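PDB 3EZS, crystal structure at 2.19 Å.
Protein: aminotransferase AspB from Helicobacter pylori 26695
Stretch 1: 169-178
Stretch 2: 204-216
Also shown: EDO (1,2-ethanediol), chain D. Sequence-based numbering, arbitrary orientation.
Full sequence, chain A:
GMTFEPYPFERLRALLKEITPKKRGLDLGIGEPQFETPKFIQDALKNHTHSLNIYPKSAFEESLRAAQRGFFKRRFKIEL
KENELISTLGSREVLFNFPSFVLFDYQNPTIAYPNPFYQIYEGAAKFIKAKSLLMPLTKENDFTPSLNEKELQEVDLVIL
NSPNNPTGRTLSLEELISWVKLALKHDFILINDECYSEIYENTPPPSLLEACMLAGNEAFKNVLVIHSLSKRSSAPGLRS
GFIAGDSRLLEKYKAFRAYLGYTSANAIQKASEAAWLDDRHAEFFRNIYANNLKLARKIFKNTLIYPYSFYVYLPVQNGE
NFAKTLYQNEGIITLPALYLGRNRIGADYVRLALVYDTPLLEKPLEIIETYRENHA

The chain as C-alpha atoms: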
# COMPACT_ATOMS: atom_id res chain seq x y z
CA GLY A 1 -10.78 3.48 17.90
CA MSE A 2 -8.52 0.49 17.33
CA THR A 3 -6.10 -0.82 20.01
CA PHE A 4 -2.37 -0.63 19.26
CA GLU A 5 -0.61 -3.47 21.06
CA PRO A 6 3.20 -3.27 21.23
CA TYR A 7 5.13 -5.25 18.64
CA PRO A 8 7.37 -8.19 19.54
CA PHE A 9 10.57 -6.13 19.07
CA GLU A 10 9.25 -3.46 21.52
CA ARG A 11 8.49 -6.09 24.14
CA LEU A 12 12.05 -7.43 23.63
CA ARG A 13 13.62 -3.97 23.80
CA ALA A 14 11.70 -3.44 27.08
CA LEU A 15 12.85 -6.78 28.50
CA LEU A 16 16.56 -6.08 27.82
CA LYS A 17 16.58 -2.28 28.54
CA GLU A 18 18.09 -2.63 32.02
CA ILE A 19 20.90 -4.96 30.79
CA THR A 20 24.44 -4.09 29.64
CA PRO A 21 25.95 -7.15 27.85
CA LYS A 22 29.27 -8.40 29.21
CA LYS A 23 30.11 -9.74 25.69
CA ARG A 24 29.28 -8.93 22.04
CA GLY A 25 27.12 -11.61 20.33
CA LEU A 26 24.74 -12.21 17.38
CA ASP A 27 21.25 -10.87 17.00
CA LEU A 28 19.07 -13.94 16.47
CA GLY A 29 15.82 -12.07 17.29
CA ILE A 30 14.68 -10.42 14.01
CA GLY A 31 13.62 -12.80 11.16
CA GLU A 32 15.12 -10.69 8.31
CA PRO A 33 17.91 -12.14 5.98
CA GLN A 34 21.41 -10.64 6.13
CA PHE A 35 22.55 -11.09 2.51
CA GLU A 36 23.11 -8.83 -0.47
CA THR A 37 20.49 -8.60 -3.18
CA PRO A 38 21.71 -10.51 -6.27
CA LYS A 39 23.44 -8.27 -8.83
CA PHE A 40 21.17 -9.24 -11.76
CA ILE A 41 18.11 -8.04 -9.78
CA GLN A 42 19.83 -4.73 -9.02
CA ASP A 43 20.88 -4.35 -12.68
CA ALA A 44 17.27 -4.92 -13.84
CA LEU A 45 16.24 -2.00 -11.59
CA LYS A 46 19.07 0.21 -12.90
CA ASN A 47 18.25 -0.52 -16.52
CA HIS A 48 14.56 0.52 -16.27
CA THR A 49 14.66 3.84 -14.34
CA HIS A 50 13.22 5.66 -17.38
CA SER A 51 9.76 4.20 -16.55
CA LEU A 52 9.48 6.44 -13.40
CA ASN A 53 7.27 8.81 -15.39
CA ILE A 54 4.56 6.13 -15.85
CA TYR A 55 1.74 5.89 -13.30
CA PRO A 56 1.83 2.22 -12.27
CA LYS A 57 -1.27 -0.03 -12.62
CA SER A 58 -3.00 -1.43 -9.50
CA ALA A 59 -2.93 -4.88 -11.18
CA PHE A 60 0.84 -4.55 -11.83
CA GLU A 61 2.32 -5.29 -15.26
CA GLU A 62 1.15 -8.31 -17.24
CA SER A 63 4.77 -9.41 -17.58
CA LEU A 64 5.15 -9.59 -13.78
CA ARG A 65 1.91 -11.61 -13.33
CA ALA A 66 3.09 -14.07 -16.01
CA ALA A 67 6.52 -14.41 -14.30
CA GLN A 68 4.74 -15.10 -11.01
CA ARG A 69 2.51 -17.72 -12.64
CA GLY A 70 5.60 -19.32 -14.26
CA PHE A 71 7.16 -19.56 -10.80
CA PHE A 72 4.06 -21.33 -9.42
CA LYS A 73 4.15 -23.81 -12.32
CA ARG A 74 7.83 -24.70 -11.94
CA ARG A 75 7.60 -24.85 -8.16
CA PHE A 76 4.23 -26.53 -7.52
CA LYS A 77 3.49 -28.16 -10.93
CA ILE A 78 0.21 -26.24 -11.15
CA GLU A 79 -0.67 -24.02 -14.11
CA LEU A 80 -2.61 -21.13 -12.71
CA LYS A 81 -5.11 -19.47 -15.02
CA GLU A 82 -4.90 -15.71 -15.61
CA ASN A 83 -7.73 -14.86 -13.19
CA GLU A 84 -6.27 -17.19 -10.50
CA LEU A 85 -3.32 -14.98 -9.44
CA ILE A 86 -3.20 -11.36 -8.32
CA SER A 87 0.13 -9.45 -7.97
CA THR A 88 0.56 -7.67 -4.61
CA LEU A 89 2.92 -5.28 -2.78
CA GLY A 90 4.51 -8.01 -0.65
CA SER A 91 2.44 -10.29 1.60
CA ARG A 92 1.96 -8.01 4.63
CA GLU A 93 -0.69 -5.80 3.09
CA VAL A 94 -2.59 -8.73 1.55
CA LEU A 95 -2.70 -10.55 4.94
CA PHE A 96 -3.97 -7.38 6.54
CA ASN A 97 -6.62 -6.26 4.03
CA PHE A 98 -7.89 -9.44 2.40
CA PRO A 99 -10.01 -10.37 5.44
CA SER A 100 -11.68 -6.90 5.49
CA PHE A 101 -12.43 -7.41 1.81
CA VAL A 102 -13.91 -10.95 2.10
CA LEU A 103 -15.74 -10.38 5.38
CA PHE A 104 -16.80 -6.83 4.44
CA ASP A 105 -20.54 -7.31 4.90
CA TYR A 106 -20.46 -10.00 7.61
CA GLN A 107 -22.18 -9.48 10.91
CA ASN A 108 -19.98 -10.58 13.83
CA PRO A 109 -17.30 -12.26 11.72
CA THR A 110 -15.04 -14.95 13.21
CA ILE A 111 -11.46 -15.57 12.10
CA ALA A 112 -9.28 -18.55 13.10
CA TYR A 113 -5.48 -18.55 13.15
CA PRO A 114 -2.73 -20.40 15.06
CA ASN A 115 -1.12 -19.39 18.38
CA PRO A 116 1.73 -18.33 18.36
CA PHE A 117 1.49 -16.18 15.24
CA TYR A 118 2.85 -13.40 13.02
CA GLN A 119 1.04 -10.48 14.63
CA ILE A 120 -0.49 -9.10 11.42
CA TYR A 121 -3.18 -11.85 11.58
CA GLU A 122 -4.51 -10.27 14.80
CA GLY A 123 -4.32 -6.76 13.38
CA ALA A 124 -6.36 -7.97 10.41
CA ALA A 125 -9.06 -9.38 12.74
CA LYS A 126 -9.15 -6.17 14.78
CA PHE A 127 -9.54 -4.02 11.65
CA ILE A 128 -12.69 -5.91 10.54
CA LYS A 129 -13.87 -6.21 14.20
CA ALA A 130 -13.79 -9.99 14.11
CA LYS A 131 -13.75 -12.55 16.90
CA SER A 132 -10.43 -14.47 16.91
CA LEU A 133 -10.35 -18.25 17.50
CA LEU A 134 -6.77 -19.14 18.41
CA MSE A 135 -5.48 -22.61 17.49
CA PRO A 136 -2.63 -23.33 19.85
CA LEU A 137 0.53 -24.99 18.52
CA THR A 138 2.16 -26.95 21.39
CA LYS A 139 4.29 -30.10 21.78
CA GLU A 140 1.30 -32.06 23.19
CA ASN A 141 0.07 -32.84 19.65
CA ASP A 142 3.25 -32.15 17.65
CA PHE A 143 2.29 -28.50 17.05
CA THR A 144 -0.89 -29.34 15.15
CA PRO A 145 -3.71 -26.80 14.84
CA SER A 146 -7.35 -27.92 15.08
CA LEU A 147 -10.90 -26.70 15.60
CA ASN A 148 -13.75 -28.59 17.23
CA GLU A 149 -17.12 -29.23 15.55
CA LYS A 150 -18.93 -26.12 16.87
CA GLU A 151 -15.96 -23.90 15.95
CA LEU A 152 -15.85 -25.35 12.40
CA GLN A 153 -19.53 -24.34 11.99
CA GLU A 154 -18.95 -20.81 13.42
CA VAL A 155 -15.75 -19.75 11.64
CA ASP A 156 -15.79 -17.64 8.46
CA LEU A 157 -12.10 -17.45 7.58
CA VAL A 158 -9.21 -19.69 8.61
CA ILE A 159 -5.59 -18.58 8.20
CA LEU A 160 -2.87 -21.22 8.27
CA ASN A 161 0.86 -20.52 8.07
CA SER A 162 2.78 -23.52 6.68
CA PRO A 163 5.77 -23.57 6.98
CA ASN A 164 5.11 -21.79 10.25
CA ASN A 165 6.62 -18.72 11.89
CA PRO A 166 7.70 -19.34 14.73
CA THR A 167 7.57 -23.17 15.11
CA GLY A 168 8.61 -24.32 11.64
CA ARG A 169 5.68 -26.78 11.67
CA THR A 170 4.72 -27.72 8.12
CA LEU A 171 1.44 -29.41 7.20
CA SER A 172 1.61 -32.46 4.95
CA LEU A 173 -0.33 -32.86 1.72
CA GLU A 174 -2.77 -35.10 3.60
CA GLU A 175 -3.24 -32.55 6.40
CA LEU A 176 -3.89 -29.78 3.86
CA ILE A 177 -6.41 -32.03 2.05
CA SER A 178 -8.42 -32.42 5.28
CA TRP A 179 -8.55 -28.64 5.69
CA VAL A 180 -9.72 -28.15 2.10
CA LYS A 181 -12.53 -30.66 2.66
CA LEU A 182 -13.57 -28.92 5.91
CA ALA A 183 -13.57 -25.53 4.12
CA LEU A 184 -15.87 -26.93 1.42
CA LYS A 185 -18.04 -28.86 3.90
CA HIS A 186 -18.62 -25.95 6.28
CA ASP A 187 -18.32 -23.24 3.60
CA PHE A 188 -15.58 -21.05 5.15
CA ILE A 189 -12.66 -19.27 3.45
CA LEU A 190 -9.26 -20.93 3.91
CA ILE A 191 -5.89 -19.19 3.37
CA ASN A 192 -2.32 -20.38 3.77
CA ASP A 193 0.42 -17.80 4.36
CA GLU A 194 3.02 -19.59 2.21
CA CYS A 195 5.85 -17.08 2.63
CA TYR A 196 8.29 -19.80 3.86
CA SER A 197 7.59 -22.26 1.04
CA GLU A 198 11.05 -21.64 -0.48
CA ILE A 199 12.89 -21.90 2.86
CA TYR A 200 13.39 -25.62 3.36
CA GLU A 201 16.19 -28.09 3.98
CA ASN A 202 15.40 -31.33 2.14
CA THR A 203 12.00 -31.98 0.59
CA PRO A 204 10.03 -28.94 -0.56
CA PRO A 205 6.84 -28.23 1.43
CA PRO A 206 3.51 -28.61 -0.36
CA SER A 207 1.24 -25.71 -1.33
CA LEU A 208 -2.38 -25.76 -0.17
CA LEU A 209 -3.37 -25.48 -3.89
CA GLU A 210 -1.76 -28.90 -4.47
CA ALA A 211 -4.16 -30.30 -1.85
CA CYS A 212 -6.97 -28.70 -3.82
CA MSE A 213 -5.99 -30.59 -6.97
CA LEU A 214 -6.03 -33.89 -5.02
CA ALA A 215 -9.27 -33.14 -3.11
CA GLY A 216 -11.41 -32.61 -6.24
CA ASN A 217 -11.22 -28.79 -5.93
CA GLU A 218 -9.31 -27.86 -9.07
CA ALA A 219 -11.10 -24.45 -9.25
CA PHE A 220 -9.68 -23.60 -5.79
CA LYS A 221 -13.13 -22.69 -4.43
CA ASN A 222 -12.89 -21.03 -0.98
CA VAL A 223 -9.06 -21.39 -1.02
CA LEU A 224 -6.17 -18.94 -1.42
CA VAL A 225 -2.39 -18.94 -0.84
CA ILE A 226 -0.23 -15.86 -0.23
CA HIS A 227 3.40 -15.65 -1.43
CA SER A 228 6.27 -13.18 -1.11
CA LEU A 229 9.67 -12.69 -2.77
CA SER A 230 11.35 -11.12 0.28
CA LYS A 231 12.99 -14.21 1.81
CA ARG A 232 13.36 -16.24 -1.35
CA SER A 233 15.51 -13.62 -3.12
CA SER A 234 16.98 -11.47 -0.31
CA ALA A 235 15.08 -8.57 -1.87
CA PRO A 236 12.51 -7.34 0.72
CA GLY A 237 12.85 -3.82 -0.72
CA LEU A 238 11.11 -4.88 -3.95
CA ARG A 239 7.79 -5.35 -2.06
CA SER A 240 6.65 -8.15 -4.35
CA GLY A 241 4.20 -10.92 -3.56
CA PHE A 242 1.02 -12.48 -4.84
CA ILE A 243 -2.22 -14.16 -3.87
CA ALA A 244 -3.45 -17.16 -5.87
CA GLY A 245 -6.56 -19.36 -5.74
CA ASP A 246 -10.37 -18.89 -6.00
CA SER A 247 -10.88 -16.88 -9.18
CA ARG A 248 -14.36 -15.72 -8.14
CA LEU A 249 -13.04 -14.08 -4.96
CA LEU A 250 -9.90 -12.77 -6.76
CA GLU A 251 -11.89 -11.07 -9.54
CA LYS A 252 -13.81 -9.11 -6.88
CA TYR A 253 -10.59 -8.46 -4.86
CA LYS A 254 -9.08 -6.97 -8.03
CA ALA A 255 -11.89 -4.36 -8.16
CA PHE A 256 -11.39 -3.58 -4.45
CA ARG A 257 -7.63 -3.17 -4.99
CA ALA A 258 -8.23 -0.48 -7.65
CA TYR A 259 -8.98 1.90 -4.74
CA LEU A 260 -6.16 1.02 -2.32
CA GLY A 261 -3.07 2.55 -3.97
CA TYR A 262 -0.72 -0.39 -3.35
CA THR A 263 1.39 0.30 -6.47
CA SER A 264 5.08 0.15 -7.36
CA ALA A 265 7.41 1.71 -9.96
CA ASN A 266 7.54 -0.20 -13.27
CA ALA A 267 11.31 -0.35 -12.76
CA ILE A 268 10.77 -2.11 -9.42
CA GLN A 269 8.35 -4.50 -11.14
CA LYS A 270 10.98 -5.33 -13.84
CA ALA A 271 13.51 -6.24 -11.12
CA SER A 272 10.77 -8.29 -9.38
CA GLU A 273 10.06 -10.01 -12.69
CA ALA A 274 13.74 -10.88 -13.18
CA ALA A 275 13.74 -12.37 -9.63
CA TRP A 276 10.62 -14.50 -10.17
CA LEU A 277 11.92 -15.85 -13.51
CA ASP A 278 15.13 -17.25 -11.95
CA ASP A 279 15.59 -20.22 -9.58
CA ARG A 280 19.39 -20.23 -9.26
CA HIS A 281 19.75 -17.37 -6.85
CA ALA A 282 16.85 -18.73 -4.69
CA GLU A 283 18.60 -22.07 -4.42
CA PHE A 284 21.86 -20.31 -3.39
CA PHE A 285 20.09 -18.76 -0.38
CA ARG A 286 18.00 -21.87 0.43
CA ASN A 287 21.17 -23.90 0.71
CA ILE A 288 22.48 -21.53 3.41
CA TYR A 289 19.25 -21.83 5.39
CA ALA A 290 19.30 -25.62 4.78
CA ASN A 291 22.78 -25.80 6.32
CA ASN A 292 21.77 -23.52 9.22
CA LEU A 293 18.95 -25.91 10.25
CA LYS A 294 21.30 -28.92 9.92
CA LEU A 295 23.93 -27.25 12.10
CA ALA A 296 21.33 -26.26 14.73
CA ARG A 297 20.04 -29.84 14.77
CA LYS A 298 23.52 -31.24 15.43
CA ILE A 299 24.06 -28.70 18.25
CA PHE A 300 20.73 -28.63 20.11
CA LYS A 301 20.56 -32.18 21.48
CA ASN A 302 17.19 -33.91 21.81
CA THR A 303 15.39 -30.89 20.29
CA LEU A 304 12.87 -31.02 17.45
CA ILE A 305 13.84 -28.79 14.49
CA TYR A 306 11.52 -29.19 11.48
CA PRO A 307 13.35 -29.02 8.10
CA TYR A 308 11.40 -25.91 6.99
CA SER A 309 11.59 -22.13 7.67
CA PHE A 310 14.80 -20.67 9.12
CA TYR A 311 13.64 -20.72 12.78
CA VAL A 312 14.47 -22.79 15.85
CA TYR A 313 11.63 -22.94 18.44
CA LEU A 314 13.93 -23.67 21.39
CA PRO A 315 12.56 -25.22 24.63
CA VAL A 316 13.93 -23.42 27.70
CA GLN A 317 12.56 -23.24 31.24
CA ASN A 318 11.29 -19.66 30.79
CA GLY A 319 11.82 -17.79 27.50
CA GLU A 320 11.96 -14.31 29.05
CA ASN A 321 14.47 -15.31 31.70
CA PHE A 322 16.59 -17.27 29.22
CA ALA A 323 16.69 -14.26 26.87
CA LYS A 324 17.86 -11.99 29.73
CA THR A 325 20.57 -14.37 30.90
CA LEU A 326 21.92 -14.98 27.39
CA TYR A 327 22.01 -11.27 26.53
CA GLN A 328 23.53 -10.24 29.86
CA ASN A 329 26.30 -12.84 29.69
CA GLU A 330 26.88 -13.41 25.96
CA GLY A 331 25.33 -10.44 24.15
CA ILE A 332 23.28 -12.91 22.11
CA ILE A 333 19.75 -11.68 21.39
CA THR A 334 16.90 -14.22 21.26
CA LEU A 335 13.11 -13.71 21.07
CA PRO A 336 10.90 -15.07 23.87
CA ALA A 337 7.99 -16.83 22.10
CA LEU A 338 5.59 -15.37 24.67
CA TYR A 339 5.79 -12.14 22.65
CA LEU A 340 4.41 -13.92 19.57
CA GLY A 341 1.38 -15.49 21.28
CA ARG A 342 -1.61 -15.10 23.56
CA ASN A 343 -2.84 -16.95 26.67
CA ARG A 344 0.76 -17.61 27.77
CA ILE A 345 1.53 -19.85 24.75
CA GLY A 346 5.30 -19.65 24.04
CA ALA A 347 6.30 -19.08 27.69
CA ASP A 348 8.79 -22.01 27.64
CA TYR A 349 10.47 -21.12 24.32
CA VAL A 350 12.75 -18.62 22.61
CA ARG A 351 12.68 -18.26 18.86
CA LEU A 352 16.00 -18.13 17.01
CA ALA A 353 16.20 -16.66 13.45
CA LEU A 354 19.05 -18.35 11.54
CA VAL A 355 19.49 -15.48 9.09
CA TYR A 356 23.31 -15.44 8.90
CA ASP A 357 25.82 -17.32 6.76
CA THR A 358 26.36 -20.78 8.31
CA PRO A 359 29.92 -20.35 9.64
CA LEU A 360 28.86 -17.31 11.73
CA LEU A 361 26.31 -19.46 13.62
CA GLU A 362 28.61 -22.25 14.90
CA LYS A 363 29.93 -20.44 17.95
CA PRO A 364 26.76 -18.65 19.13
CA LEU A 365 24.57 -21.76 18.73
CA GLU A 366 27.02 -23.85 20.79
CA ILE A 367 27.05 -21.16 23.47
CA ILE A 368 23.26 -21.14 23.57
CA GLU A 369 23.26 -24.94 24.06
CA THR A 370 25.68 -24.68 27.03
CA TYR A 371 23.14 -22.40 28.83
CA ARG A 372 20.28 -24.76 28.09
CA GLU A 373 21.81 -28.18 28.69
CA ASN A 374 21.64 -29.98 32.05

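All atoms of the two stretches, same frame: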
# COMPACT_ATOMS: atom_id res chain seq x y z
N ARG A 169 6.62 -25.71 11.98
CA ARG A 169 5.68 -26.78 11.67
C ARG A 169 5.10 -26.61 10.28
O ARG A 169 4.59 -25.54 9.94
CB ARG A 169 4.54 -26.81 12.68
CG ARG A 169 3.47 -27.90 12.42
CD ARG A 169 4.00 -29.33 12.59
NE ARG A 169 2.90 -30.28 12.81
CZ ARG A 169 2.20 -30.90 11.86
NH1 ARG A 169 2.44 -30.70 10.57
NH2 ARG A 169 1.23 -31.73 12.20
N THR A 170 5.17 -27.70 9.51
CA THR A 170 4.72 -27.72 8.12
C THR A 170 3.68 -28.83 7.95
O THR A 170 3.92 -29.98 8.29
CB THR A 170 5.93 -27.89 7.15
OG1 THR A 170 6.75 -26.72 7.24
CG2 THR A 170 5.51 -28.05 5.68
N LEU A 171 2.53 -28.47 7.42
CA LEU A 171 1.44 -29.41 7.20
C LEU A 171 1.70 -30.24 5.95
O LEU A 171 2.14 -29.72 4.92
CB LEU A 171 0.13 -28.65 7.05
CG LEU A 171 -0.35 -27.81 8.25
CD1 LEU A 171 -1.63 -27.09 7.88
CD2 LEU A 171 -0.55 -28.65 9.50
N SER A 172 1.43 -31.53 6.05
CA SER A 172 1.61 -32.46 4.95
C SER A 172 0.50 -32.27 3.92
O SER A 172 -0.50 -31.59 4.17
CB SER A 172 1.56 -33.89 5.48
OG SER A 172 0.24 -34.22 5.88
N LEU A 173 0.67 -32.91 2.77
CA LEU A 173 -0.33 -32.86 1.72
C LEU A 173 -1.65 -33.38 2.27
O LEU A 173 -2.71 -32.78 2.06
CB LEU A 173 0.14 -33.72 0.53
CG LEU A 173 -0.43 -33.48 -0.87
CD1 LEU A 173 -0.31 -32.02 -1.29
CD2 LEU A 173 0.29 -34.37 -1.86
N GLU A 174 -1.58 -34.47 3.03
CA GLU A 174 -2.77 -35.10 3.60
C GLU A 174 -3.47 -34.20 4.61
O GLU A 174 -4.70 -34.16 4.66
CB GLU A 174 -2.42 -36.46 4.24
CG GLU A 174 -1.96 -37.56 3.28
CD GLU A 174 -0.51 -37.43 2.75
OE1 GLU A 174 0.29 -36.58 3.23
OE2 GLU A 174 -0.16 -38.20 1.82
N GLU A 175 -2.70 -33.50 5.42
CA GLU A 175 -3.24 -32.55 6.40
C GLU A 175 -3.94 -31.41 5.69
O GLU A 175 -5.03 -31.03 6.08
CB GLU A 175 -2.13 -32.02 7.33
CG GLU A 175 -1.64 -33.10 8.26
CD GLU A 175 -0.53 -32.68 9.19
OE1 GLU A 175 0.56 -32.24 8.75
OE2 GLU A 175 -0.72 -32.89 10.40
N LEU A 176 -3.31 -30.88 4.64
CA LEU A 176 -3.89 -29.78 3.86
C LEU A 176 -5.18 -30.22 3.17
O LEU A 176 -6.12 -29.44 3.07
CB LEU A 176 -2.88 -29.22 2.83
CG LEU A 176 -1.59 -28.52 3.37
CD1 LEU A 176 -0.58 -28.29 2.26
CD2 LEU A 176 -1.88 -27.21 4.06
N ILE A 177 -5.21 -31.46 2.71
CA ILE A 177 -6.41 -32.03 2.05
C ILE A 177 -7.60 -32.03 3.00
O ILE A 177 -8.71 -31.64 2.60
CB ILE A 177 -6.13 -33.45 1.49
CG1 ILE A 177 -5.25 -33.35 0.24
CG2 ILE A 177 -7.44 -34.16 1.11
CD1 ILE A 177 -4.63 -34.72 -0.24
N SER A 178 -7.37 -32.43 4.26
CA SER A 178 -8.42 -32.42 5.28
C SER A 178 -8.99 -31.03 5.48
O SER A 178 -10.20 -30.87 5.59
CB SER A 178 -7.90 -32.93 6.62
OG SER A 178 -7.51 -34.29 6.53
N PRO A 204 10.77 -30.19 -0.58
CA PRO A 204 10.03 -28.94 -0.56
C PRO A 204 8.64 -29.10 0.07
O PRO A 204 8.01 -30.12 -0.13
CB PRO A 204 9.90 -28.57 -2.05
CG PRO A 204 10.80 -29.50 -2.79
CD PRO A 204 10.96 -30.71 -1.94
N PRO A 205 8.18 -28.11 0.83
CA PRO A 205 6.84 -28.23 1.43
C PRO A 205 5.72 -28.08 0.38
O PRO A 205 5.87 -27.40 -0.63
CB PRO A 205 6.79 -27.05 2.40
CG PRO A 205 7.68 -26.03 1.76
CD PRO A 205 8.83 -26.84 1.22
N PRO A 206 4.57 -28.73 0.62
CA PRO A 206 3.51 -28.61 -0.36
C PRO A 206 2.68 -27.33 -0.23
O PRO A 206 2.52 -26.79 0.88
CB PRO A 206 2.65 -29.82 -0.08
CG PRO A 206 2.86 -30.11 1.38
CD PRO A 206 4.20 -29.60 1.75
N SER A 207 2.18 -26.83 -1.36
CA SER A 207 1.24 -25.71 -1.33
C SER A 207 -0.16 -26.25 -1.06
O SER A 207 -0.48 -27.36 -1.42
CB SER A 207 1.20 -24.97 -2.66
OG SER A 207 0.18 -23.99 -2.67
N LEU A 208 -0.98 -25.43 -0.42
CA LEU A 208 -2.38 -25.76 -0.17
C LEU A 208 -3.16 -25.94 -1.50
O LEU A 208 -4.19 -26.63 -1.54
CB LEU A 208 -3.01 -24.65 0.72
CG LEU A 208 -4.49 -24.69 1.10
CD1 LEU A 208 -4.88 -26.01 1.82
CD2 LEU A 208 -4.87 -23.46 1.96
N LEU A 209 -2.70 -25.30 -2.58
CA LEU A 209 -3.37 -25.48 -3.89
C LEU A 209 -3.11 -26.87 -4.47
O LEU A 209 -3.91 -27.39 -5.29
CB LEU A 209 -3.02 -24.37 -4.90
CG LEU A 209 -3.36 -22.91 -4.53
CD1 LEU A 209 -3.30 -22.00 -5.77
CD2 LEU A 209 -4.72 -22.79 -3.86
N GLU A 210 -2.01 -27.51 -4.06
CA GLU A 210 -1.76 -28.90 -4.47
C GLU A 210 -2.79 -29.84 -3.81
O GLU A 210 -3.22 -30.83 -4.40
CB GLU A 210 -0.36 -29.36 -4.07
CG GLU A 210 0.78 -28.60 -4.69
CD GLU A 210 2.14 -29.17 -4.25
OE1 GLU A 210 2.38 -30.35 -4.53
OE2 GLU A 210 2.98 -28.45 -3.66
N ALA A 211 -3.15 -29.53 -2.57
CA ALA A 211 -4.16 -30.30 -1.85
C ALA A 211 -5.50 -30.18 -2.56
O ALA A 211 -6.28 -31.13 -2.65
CB ALA A 211 -4.26 -29.79 -0.38
N CYS A 212 -5.76 -28.98 -3.08
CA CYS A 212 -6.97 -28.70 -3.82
C CYS A 212 -7.10 -29.59 -5.04
O CYS A 212 -8.18 -30.12 -5.30
CB CYS A 212 -7.00 -27.22 -4.24
SG CYS A 212 -7.50 -26.08 -2.93
N MSE A 213 -6.01 -29.75 -5.78
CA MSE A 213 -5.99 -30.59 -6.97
C MSE A 213 -6.33 -32.04 -6.61
O MSE A 213 -7.07 -32.70 -7.34
CB MSE A 213 -4.62 -30.57 -7.64
CG MSE A 213 -4.12 -29.21 -8.09
SE MSE A 213 -5.24 -28.28 -9.33
CE MSE A 213 -5.17 -29.54 -10.82
N LEU A 214 -5.81 -32.51 -5.48
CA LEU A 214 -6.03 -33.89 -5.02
C LEU A 214 -7.31 -34.11 -4.23
O LEU A 214 -7.64 -35.26 -3.94
CB LEU A 214 -4.84 -34.37 -4.17
CG LEU A 214 -3.50 -34.53 -4.90
CD1 LEU A 214 -2.38 -34.66 -3.91
CD2 LEU A 214 -3.54 -35.72 -5.87
N ALA A 215 -8.02 -33.04 -3.87
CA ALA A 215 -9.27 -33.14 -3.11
C ALA A 215 -10.48 -32.86 -3.98
O ALA A 215 -11.55 -32.59 -3.44
CB ALA A 215 -9.25 -32.16 -1.94
N GLY A 216 -10.32 -32.91 -5.31
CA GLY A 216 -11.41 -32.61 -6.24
C GLY A 216 -11.85 -31.14 -6.27
O GLY A 216 -13.00 -30.85 -6.59
C1 EDO D . 1.29 -25.25 11.17
O1 EDO D . 1.74 -25.35 9.81
C2 EDO D . -0.03 -24.50 11.20
O2 EDO D . 0.05 -23.33 10.41
O HOH W 1 2.64 -27.23 3.71

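Two helices of the AspB chain, with the loops that lead into them, pack against each other, burying 536 Å² in total; the helix axes approach to 8.4 Å and their N-to-C directions differ by 72°. No direct hydrogen bond joins the stretches, and the contact is built mainly from apolar side chains, with Leu 176, Leu 173 and Pro 206 covering the most surface.

Leu 176, buried, points its CA-to-CB bond toward the second stretch. Its CB lies 3.5 Å from Ala 211 CB and 3.9 Å from Leu 208 CD1, while its CD1 reaches 4.0 Å from Pro 206 CG and 3.7 Å from Pro 206 O, so the one side chain spans from the loop before the second helix into the helix itself. The small side chain of Ala 211 lets the backbones come close: the CA atoms of Ile 177 and Ala 211 are 4.8 Å apart, and Ala 211 CB sits 3.6 Å from Ile 177 N and 3.7 Å from Ile 177 CG1.

Leu 173 leaves its backbone sideways, but its chi1 t, chi2 p rotamer brings the end of the side chain nearer. Its CD1 packs 3.9 Å from Pro 206 CB and 3.8 Å from Glu 210 CB; its CD2 meets Leu 214 CD1 at 3.4 Å, a tight apolar contact. Ile 177 extends the packing one turn further, with CD1 4.0 Å from Leu 214 CB and CG2 4.1 Å from Ala 215 CB.

Pro 206 fits against the start of the first helix, its CG 3.6 Å from Leu 171 O and 3.8 Å from Leu 173 N. A water bridges the same region, donating to Leu 171 O at 2.8 Å and to Pro 206 O at 2.9 Å, and so links the two loops by hydrogen bonds. Beside it, Thr 170 CG2 touches Pro 205 CB at 3.7 Å.

Both helix starts are capped in related ways. Ser 172 OG accepts from Glu 175 N (3.1 Å), and Glu 175 OE1 in return accepts from Ser 172 N (2.9 Å); Ser 207 OG accepts from Leu 209 N (3.2 Å), and Glu 210 OE2 accepts from Ser 207 N (2.9 Å). These bonds satisfy backbone NH groups that lack partners in the preceding turn. Glu 175 also holds Arg 169 in a two-pronged salt bridge, with Arg 169 NH1 to Glu 175 OE1 at 3.0 Å and Arg 169 NH2 to Glu 175 OE2 at 2.9 Å, tying the incoming loop to the first helix.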